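Long-range contacts in malonyl coenzyme A-acyl carrier protein transacylase (Helicobacter pylori, PDB 2H1Y), which probably catalyses transfer of the malonyl group from malonyl-CoA to holo acyl carrier protein, yielding malonyl-ACP and free CoA: residues K96-L101 with N274-I279; S143-L148 with K198-L203; F281-G286 with I302-N307. One frame throughout, in Å; residues are numbered along the deposited sequence.

Contact 1. Residues K96-L101 with N274-I279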
loop_
_atom_site.group_PDB
_atom_site.type_symbol
_atom_site.label_atom_id
_atom_site.label_comp_id
_atom_site.label_asym_id
_atom_site.label_seq_id
_atom_site.Cartn_x
_atom_site.Cartn_y
_atom_site.Cartn_z
ATOM N N LYS A 96 13.407 3.650 14.495
ATOM C CA LYS A 96 14.211 4.586 13.757
ATOM C C LYS A 96 14.655 3.858 12.499
ATOM O O LYS A 96 15.780 3.384 12.438
ATOM C CB LYS A 96 15.433 5.024 14.580
ATOM C CG LYS A 96 15.164 5.484 16.029
ATOM C CD LYS A 96 16.500 5.818 16.742
ATOM C CE LYS A 96 16.411 5.704 18.293
ATOM N NZ LYS A 96 16.221 4.270 18.789
ATOM N N PRO A 97 13.773 3.756 11.491
ATOM C CA PRO A 97 14.129 3.019 10.286
ATOM C C PRO A 97 14.964 3.896 9.387
ATOM O O PRO A 97 14.841 5.113 9.469
ATOM C CB PRO A 97 12.774 2.785 9.620
ATOM C CG PRO A 97 11.996 3.981 9.984
ATOM C CD PRO A 97 12.419 4.334 11.391
ATOM N N VAL A 98 15.790 3.306 8.525
ATOM C CA VAL A 98 16.530 4.137 7.560
ATOM C C VAL A 98 15.599 4.746 6.499
ATOM O O VAL A 98 15.741 5.913 6.167
ATOM C CB VAL A 98 17.909 3.521 7.024
ATOM C CG1 VAL A 98 18.195 2.130 7.602
ATOM C CG2 VAL A 98 18.021 3.575 5.500
ATOM N N PHE A 99 14.618 3.984 6.025
ATOM C CA PHE A 99 13.560 4.534 5.171
ATOM C C PHE A 99 12.280 3.701 5.293
ATOM O O PHE A 99 12.282 2.645 5.931
ATOM C CB PHE A 99 14.015 4.582 3.714
ATOM C CG PHE A 99 14.132 3.222 3.073
ATOM C CD1 PHE A 99 15.356 2.551 3.050
ATOM C CD2 PHE A 99 13.012 2.599 2.505
ATOM C CE1 PHE A 99 15.473 1.284 2.466
ATOM C CE2 PHE A 99 13.124 1.332 1.923
ATOM C CZ PHE A 99 14.366 0.674 1.904
ATOM N N ALA A 100 11.201 4.181 4.669
ATOM C CA ALA A 100 9.929 3.452 4.593
ATOM C C ALA A 100 9.372 3.413 3.154
ATOM O O ALA A 100 9.391 4.421 2.456
ATOM C CB ALA A 100 8.911 4.063 5.545
ATOM N N LEU A 101 8.882 2.245 2.740
ATOM C CA LEU A 101 8.338 1.993 1.406
ATOM C C LEU A 101 6.922 1.432 1.559
ATOM O O LEU A 101 6.680 0.536 2.389
ATOM C CB LEU A 101 9.187 0.935 0.682
ATOM C CG LEU A 101 9.432 0.868 -0.846
ATOM C CD1 LEU A 101 9.865 -0.526 -1.261
ATOM C CD2 LEU A 101 8.286 1.319 -1.744
ATOM N N ASN A 274 17.721 -1.690 -1.427
ATOM C CA ASN A 274 18.025 -2.946 -0.739
ATOM C C ASN A 274 19.408 -2.992 -0.052
ATOM O O ASN A 274 19.586 -3.686 0.958
ATOM C CB ASN A 274 17.870 -4.121 -1.719
ATOM C CG ASN A 274 18.035 -5.471 -1.040
ATOM O OD1 ASN A 274 17.133 -5.940 -0.346
ATOM N ND2 ASN A 274 19.198 -6.089 -1.217
ATOM N N ASP A 275 20.373 -2.251 -0.601
ATOM C CA ASP A 275 21.714 -2.131 -0.007
ATOM C C ASP A 275 21.801 -1.321 1.295
ATOM O O ASP A 275 22.733 -1.504 2.088
ATOM C CB ASP A 275 22.689 -1.559 -1.036
ATOM C CG ASP A 275 22.886 -2.490 -2.237
ATOM O OD1 ASP A 275 22.278 -3.596 -2.268
ATOM O OD2 ASP A 275 23.665 -2.112 -3.149
ATOM N N ARG A 276 20.835 -0.439 1.532
ATOM C CA ARG A 276 20.917 0.472 2.682
ATOM C C ARG A 276 20.432 -0.157 3.991
ATOM O O ARG A 276 20.518 0.474 5.041
ATOM C CB ARG A 276 20.153 1.778 2.406
ATOM C CG ARG A 276 20.302 2.323 0.967
ATOM C CD ARG A 276 19.240 3.368 0.690
ATOM N NE ARG A 276 19.219 4.358 1.759
ATOM C CZ ARG A 276 18.233 5.225 1.970
ATOM N NH1 ARG A 276 17.160 5.228 1.186
ATOM N NH2 ARG A 276 18.318 6.087 2.978
ATOM N N VAL A 277 19.912 -1.380 3.944
ATOM C CA VAL A 277 19.429 -2.052 5.175
ATOM C C VAL A 277 19.751 -3.559 5.226
ATOM O O VAL A 277 20.136 -4.146 4.226
ATOM C CB VAL A 277 17.890 -1.864 5.386
ATOM C CG1 VAL A 277 17.521 -0.402 5.516
ATOM C CG2 VAL A 277 17.139 -2.478 4.253
ATOM N N ASP A 278 19.561 -4.176 6.387
ATOM C CA ASP A 278 19.758 -5.620 6.562
ATOM C C ASP A 278 18.455 -6.406 6.628
ATOM O O ASP A 278 18.454 -7.646 6.487
ATOM C CB ASP A 278 20.564 -5.872 7.820
ATOM C CG ASP A 278 21.847 -5.084 7.831
ATOM O OD1 ASP A 278 22.725 -5.417 7.013
ATOM O OD2 ASP A 278 21.960 -4.107 8.619
ATOM N N ILE A 279 17.343 -5.698 6.813
ATOM C CA ILE A 279 16.076 -6.356 7.109
ATOM C C ILE A 279 14.899 -5.410 6.916
ATOM O O ILE A 279 15.060 -4.192 6.998
ATOM C CB ILE A 279 16.089 -6.924 8.562
ATOM C CG1 ILE A 279 14.932 -7.896 8.782
ATOM C CG2 ILE A 279 16.155 -5.787 9.624
ATOM C CD1 ILE A 279 15.220 -8.911 9.880
#
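Val98 and Phe99 meet Arg276 and Val277 in a contact made by side chains; no hydrogen bond crosses it, and the total buried surface is 257 Å². The guanidinium of Arg276 is the flat group that organises one half. Both neighbours lie over the same face of it: CG2 of Val98 sits 3.6 Å from Arg276 NH2, and CD1 of Phe99 is 3.7 Å from Arg276 NH1, displaced toward the rim of the group. The planes of the phenyl ring and the guanidinium are turned only 25° apart, yet NH1 reaches the ring obliquely, so the two are roughly aligned plates rather than a centred stack. A bend at chi3 of Arg276 (50°) turns NE out of the line of the aliphatic chain. NH2 forms a salt bridge with Glu236 and NH1 a hydrogen bond with Asn273, which together should restrict rotation of the guanidinium.

The other half is apolar. Val277 carries CG1 anti to its carbonyl carbon (chi1 -60°), and this methyl serves two partners. It lies 4.0 Å from Phe99 CE1, with the two side chains crossing at about a right angle, and it also meets CG1 of Val98. That second approach is modelled very short, and Val98 CG1 eclipses its own backbone N, so its exact spacing is doubtful.

In the fold, the loop between helix 266-271 and strand 279-283 here reaches across strand 15-19 to Val98 and Phe99, where the chain enters strand 99-102. Phe99 also packs on Ala16 of strand 15-19 and on Ile238 of strand 236-238, while further along strand 99-102 Leu101 faces helix 266-271.

Contact 2. Residues S143-L148 with K198-L203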
loop_
_atom_site.group_PDB
_atom_site.type_symbol
_atom_site.label_atom_id
_atom_site.label_comp_id
_atom_site.label_asym_id
_atom_site.label_seq_id
_atom_site.Cartn_x
_atom_site.Cartn_y
_atom_site.Cartn_z
ATOM N N SER A 143 -11.181 -1.985 -14.461
ATOM C CA SER A 143 -10.628 -3.038 -13.644
ATOM C C SER A 143 -9.105 -3.062 -13.657
ATOM O O SER A 143 -8.460 -2.269 -14.347
ATOM C CB SER A 143 -11.169 -4.395 -14.081
ATOM O OG SER A 143 -10.935 -5.328 -13.041
ATOM N N MET A 144 -8.547 -3.974 -12.866
ATOM C CA MET A 144 -7.120 -4.258 -12.871
ATOM C C MET A 144 -6.843 -5.758 -13.071
ATOM O O MET A 144 -7.643 -6.614 -12.662
ATOM C CB MET A 144 -6.475 -3.683 -11.613
ATOM C CG MET A 144 -6.241 -2.173 -11.748
ATOM S SD MET A 144 -5.787 -1.345 -10.238
ATOM C CE MET A 144 -4.018 -1.565 -10.189
ATOM N N MET A 145 -5.731 -6.080 -13.720
ATOM C CA MET A 145 -5.485 -7.450 -14.136
ATOM C C MET A 145 -4.042 -7.878 -13.900
ATOM O O MET A 145 -3.115 -7.356 -14.536
ATOM C CB MET A 145 -5.869 -7.603 -15.616
ATOM C CG MET A 145 -5.539 -8.947 -16.247
ATOM S SD MET A 145 -6.058 -9.078 -17.979
ATOM C CE MET A 145 -4.794 -8.116 -18.806
ATOM N N VAL A 146 -3.849 -8.852 -13.017
ATOM C CA VAL A 146 -2.497 -9.376 -12.755
ATOM C C VAL A 146 -2.023 -10.255 -13.919
ATOM O O VAL A 146 -2.699 -11.199 -14.303
ATOM C CB VAL A 146 -2.408 -10.174 -11.410
ATOM C CG1 VAL A 146 -0.987 -10.506 -11.085
ATOM C CG2 VAL A 146 -2.946 -9.387 -10.264
ATOM N N VAL A 147 -0.863 -9.936 -14.477
ATOM C CA VAL A 147 -0.203 -10.801 -15.450
ATOM C C VAL A 147 1.060 -11.399 -14.823
ATOM O O VAL A 147 1.750 -10.741 -14.079
ATOM C CB VAL A 147 0.170 -10.046 -16.758
ATOM C CG1 VAL A 147 0.550 -11.032 -17.856
ATOM C CG2 VAL A 147 -0.978 -9.170 -17.247
ATOM N N LEU A 148 1.364 -12.652 -15.139
ATOM C CA LEU A 148 2.525 -13.323 -14.563
ATOM C C LEU A 148 3.426 -13.906 -15.632
ATOM O O LEU A 148 2.989 -14.694 -16.461
ATOM C CB LEU A 148 2.066 -14.439 -13.633
ATOM C CG LEU A 148 2.733 -14.498 -12.263
ATOM C CD1 LEU A 148 1.724 -14.009 -11.188
ATOM C CD2 LEU A 148 3.181 -15.934 -11.982
ATOM N N LYS A 198 1.982 -17.007 -17.888
ATOM C CA LYS A 198 1.653 -18.252 -17.186
ATOM C C LYS A 198 0.354 -18.155 -16.379
ATOM O O LYS A 198 -0.192 -19.177 -15.982
ATOM C CB LYS A 198 2.820 -18.701 -16.291
ATOM C CG LYS A 198 4.207 -18.410 -16.884
ATOM C CD LYS A 198 5.268 -19.441 -16.504
ATOM C CE LYS A 198 6.471 -18.790 -15.784
ATOM N NZ LYS A 198 7.034 -17.577 -16.463
ATOM N N ARG A 199 -0.148 -16.940 -16.154
ATOM C CA ARG A 199 -1.361 -16.731 -15.343
ATOM C C ARG A 199 -1.917 -15.330 -15.552
ATOM O O ARG A 199 -1.151 -14.356 -15.558
ATOM C CB ARG A 199 -1.043 -16.933 -13.847
ATOM C CG ARG A 199 -2.260 -17.061 -12.924
ATOM C CD ARG A 199 -1.921 -17.830 -11.624
ATOM N NE ARG A 199 -1.274 -16.993 -10.599
ATOM C CZ ARG A 199 -0.889 -17.421 -9.392
ATOM N NH1 ARG A 199 -1.073 -18.686 -9.033
ATOM N NH2 ARG A 199 -0.308 -16.584 -8.533
ATOM N N VAL A 200 -3.236 -15.218 -15.714
ATOM C CA VAL A 200 -3.870 -13.901 -15.836
ATOM C C VAL A 200 -5.134 -13.769 -14.963
ATOM O O VAL A 200 -6.222 -14.209 -15.340
ATOM C CB VAL A 200 -4.156 -13.505 -17.315
ATOM C CG1 VAL A 200 -4.714 -12.118 -17.388
ATOM C CG2 VAL A 200 -2.910 -13.555 -18.151
ATOM N N VAL A 201 -4.973 -13.143 -13.798
ATOM C CA VAL A 201 -6.049 -12.975 -12.815
ATOM C C VAL A 201 -6.562 -11.537 -12.819
ATOM O O VAL A 201 -5.773 -10.592 -12.742
ATOM C CB VAL A 201 -5.542 -13.290 -11.371
ATOM C CG1 VAL A 201 -6.632 -13.014 -10.318
ATOM C CG2 VAL A 201 -5.023 -14.717 -11.266
ATOM N N PHE A 202 -7.877 -11.375 -12.897
ATOM C CA PHE A 202 -8.507 -10.077 -12.674
ATOM C C PHE A 202 -8.669 -9.777 -11.190
ATOM O O PHE A 202 -9.214 -10.585 -10.449
ATOM C CB PHE A 202 -9.883 -10.029 -13.334
ATOM C CG PHE A 202 -9.833 -9.756 -14.791
ATOM C CD1 PHE A 202 -9.903 -8.448 -15.260
ATOM C CD2 PHE A 202 -9.699 -10.804 -15.700
ATOM C CE1 PHE A 202 -9.846 -8.184 -16.609
ATOM C CE2 PHE A 202 -9.633 -10.553 -17.062
ATOM C CZ PHE A 202 -9.711 -9.241 -17.520
ATOM N N LEU A 203 -8.216 -8.608 -10.758
ATOM C CA LEU A 203 -8.451 -8.178 -9.386
ATOM C C LEU A 203 -9.928 -7.848 -9.196
ATOM O O LEU A 203 -10.662 -7.661 -10.155
ATOM C CB LEU A 203 -7.535 -7.007 -9.007
ATOM C CG LEU A 203 -6.281 -7.321 -8.172
ATOM C CD1 LEU A 203 -5.534 -8.568 -8.627
ATOM C CD2 LEU A 203 -5.332 -6.146 -8.093
#
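Ser143-Leu148 and Lys198-Leu203 pair as antiparallel strands, 4.5 Å apart at closest approach and with directions 161° apart, joining the first and last strands of a beta-alpha-beta-beta-alpha-beta unit, the ferredoxin-like subdomain of this acyltransferase family. Val146 and Val201 form the hydrogen-bonded pair: Val146 N lies 2.6 Å from Val201 O, nearly on the carbonyl axis although the bond is bent at the hydrogen (137°), and Val201 N returns to Val146 O at 3.0 Å. Leu203 N to Met144 O and Lys198 N to Leu148 O extend the ladder at its two ends, whereas the Leu148 N to Arg199 O bond is weak.

Met145, Val147, Val200 and Phe202 share the sheet face turned to helices 182-185 and 189-195; Met145 and Val147 both touch Leu192 there. Val146, Leu148, Arg199 and Val201 occupy the other face, where Leu148 CB and Arg199 CB meet at 4.0 Å and Val201 is exposed.

CG of Met145, anti to the backbone N (chi1 174°), is carried over the ring of Phe202 in a CH-pi contact, 4.3 Å from the centroid. SD adds a Met-aromatic contact, set obliquely and 3.7 Å from Phe202 CZ.

Contact 3. Residues F281-G286 with I302-N307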
loop_
_atom_site.group_PDB
_atom_site.type_symbol
_atom_site.label_atom_id
_atom_site.label_comp_id
_atom_site.label_asym_id
_atom_site.label_seq_id
_atom_site.Cartn_x
_atom_site.Cartn_y
_atom_site.Cartn_z
ATOM N N PHE A 281 10.661 -4.635 7.855
ATOM C CA PHE A 281 9.462 -4.955 8.645
ATOM C C PHE A 281 8.198 -4.631 7.847
ATOM O O PHE A 281 7.947 -3.475 7.515
ATOM C CB PHE A 281 9.428 -4.228 10.006
ATOM C CG PHE A 281 10.606 -4.491 10.892
ATOM C CD1 PHE A 281 11.182 -3.457 11.603
ATOM C CD2 PHE A 281 11.145 -5.758 11.025
ATOM C CE1 PHE A 281 12.270 -3.670 12.438
ATOM C CE2 PHE A 281 12.238 -5.995 11.861
ATOM C CZ PHE A 281 12.798 -4.945 12.573
ATOM N N GLU A 282 7.402 -5.636 7.521
ATOM C CA GLU A 282 6.118 -5.351 6.890
ATOM C C GLU A 282 5.137 -5.017 8.005
ATOM O O GLU A 282 4.737 -5.919 8.751
ATOM C CB GLU A 282 5.605 -6.527 6.048
ATOM C CG GLU A 282 4.431 -6.145 5.156
ATOM C CD GLU A 282 4.092 -7.164 4.077
ATOM O OE1 GLU A 282 3.201 -6.872 3.258
ATOM O OE2 GLU A 282 4.700 -8.250 4.029
ATOM N N LEU A 283 4.757 -3.735 8.121
ATOM C CA LEU A 283 3.816 -3.295 9.162
ATOM C C LEU A 283 2.383 -3.319 8.694
ATOM O O LEU A 283 2.009 -2.602 7.766
ATOM C CB LEU A 283 4.148 -1.901 9.681
ATOM C CG LEU A 283 5.557 -1.726 10.214
ATOM C CD1 LEU A 283 5.714 -0.308 10.681
ATOM C CD2 LEU A 283 5.831 -2.711 11.324
ATOM N N GLY A 284 1.572 -4.139 9.352
ATOM C CA GLY A 284 0.178 -4.265 8.978
ATOM C C GLY A 284 -0.186 -5.687 8.643
ATOM O O GLY A 284 0.585 -6.616 8.900
ATOM N N CYS A 285 -1.364 -5.873 8.064
ATOM C CA CYS A 285 -1.841 -7.210 7.781
ATOM C C CYS A 285 -1.234 -7.847 6.524
ATOM O O CYS A 285 -0.881 -7.156 5.576
ATOM C CB CYS A 285 -3.354 -7.197 7.677
ATOM S SG CYS A 285 -4.001 -8.729 7.004
ATOM N N GLY A 286 -1.162 -9.181 6.539
ATOM C CA GLY A 286 -0.802 -10.008 5.394
ATOM C C GLY A 286 0.694 -10.202 5.271
ATOM O O GLY A 286 1.458 -9.791 6.153
ATOM N N ILE A 302 10.289 -9.609 8.352
ATOM C CA ILE A 302 9.388 -10.063 9.401
ATOM C C ILE A 302 8.073 -9.346 9.177
ATOM O O ILE A 302 8.053 -8.117 9.057
ATOM C CB ILE A 302 9.923 -9.691 10.799
ATOM C CG1 ILE A 302 11.274 -10.346 11.030
ATOM C CG2 ILE A 302 8.911 -10.082 11.890
ATOM C CD1 ILE A 302 12.296 -9.386 11.476
ATOM N N SER A 303 6.984 -10.098 9.096
ATOM C CA SER A 303 5.681 -9.476 8.931
ATOM C C SER A 303 5.067 -9.255 10.295
ATOM O O SER A 303 5.050 -10.141 11.128
ATOM C CB SER A 303 4.752 -10.262 7.977
ATOM O OG SER A 303 4.919 -11.663 8.096
ATOM N N VAL A 304 4.607 -8.039 10.533
ATOM C CA VAL A 304 4.054 -7.653 11.822
ATOM C C VAL A 304 2.574 -7.348 11.614
ATOM O O VAL A 304 2.176 -6.189 11.432
ATOM C CB VAL A 304 4.779 -6.411 12.382
ATOM C CG1 VAL A 304 4.337 -6.122 13.816
ATOM C CG2 VAL A 304 6.310 -6.587 12.295
ATOM N N GLY A 305 1.760 -8.396 11.613
ATOM C CA GLY A 305 0.315 -8.228 11.522
ATOM C C GLY A 305 -0.404 -8.866 12.691
ATOM O O GLY A 305 -1.619 -8.689 12.848
ATOM N N ASP A 306 0.372 -9.570 13.521
ATOM C CA ASP A 306 -0.091 -10.538 14.514
ATOM C C ASP A 306 0.566 -10.153 15.796
ATOM O O ASP A 306 1.580 -9.465 15.774
ATOM C CB ASP A 306 0.500 -11.915 14.189
ATOM C CG ASP A 306 -0.344 -12.720 13.251
ATOM O OD1 ASP A 306 -1.590 -12.665 13.341
ATOM O OD2 ASP A 306 0.242 -13.449 12.430
ATOM N N ASN A 307 0.059 -10.662 16.913
ATOM C CA ASN A 307 0.831 -10.598 18.141
ATOM C C ASN A 307 2.125 -11.430 18.037
ATOM O O ASN A 307 3.159 -11.076 18.612
ATOM C CB ASN A 307 -0.004 -11.031 19.337
ATOM C CG ASN A 307 0.643 -10.638 20.656
ATOM O OD1 ASN A 307 1.574 -9.809 20.694
ATOM N ND2 ASN A 307 0.153 -11.226 21.758
#
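Phe281 and Ile302 face each other in a parallel strand pair whose axes approach to 4.7 Å and diverge by 19°, with Glu282 facing Ser303 and Leu283 facing Val304. The ladder is regular: Ile302 O accepts Glu282 N, Glu282 O accepts Val304 N at 2.8 Å, nearly straight (169°), and Val304 O accepts Gly284 N from above the carbonyl plane.

The tight side carries Phe281, Leu283, Ile302 and Val304, all buried. Ile302 CD1 meets the phenyl edge near the ring plane, 3.4 Å from Phe281 CE2, and Leu283 CD2 lies 4.0 Å from Val304 CB. Helix 307-320 packs on Phe281, Ile302 and Val304. Past the strands the backbones cross closely, Gly305 CA 3.1 Å from Gly284 O, leaving no room for a CB.

Looser contact follows on the Ser303 face, where Ser303 and Gly286 are partly exposed. Ser303 CB lies 3.8 Å from Gly286 O, and its OG makes a weak hydrogen bond to Ser287 OG. Glu282 is the buried exception there: its carboxylate accepts the backbone N-H groups of Leu289 and Lys290. Parallel neighbours joined through helix 288-294, strands 279-283 and 301-304 form a beta-alpha-beta crossover, the recurring unit of parallel alpha/beta folds.

Contacts 1 and 3 belong to the same mixed six-stranded sheet and touch through Ile279 and Ile302; contact 2 lies in the separate antiparallel sheet, its centre about 30 Å from that of contact 1 and about 25 Å from that of contact 3. Contact 3 is the buried one, whereas contacts 1 and 2 are partly buried, with several exposed residues in contact 2. Chemistry follows place: contacts 2 and 3 are backbone ladders, antiparallel and parallel respectively, while contact 1 joins a loop to the entry of a strand that is not its neighbour in the sheet, through side chains without a hydrogen bond. Along the chain, contact 2 nests inside the span closed by contact 1, and contact 3 follows both.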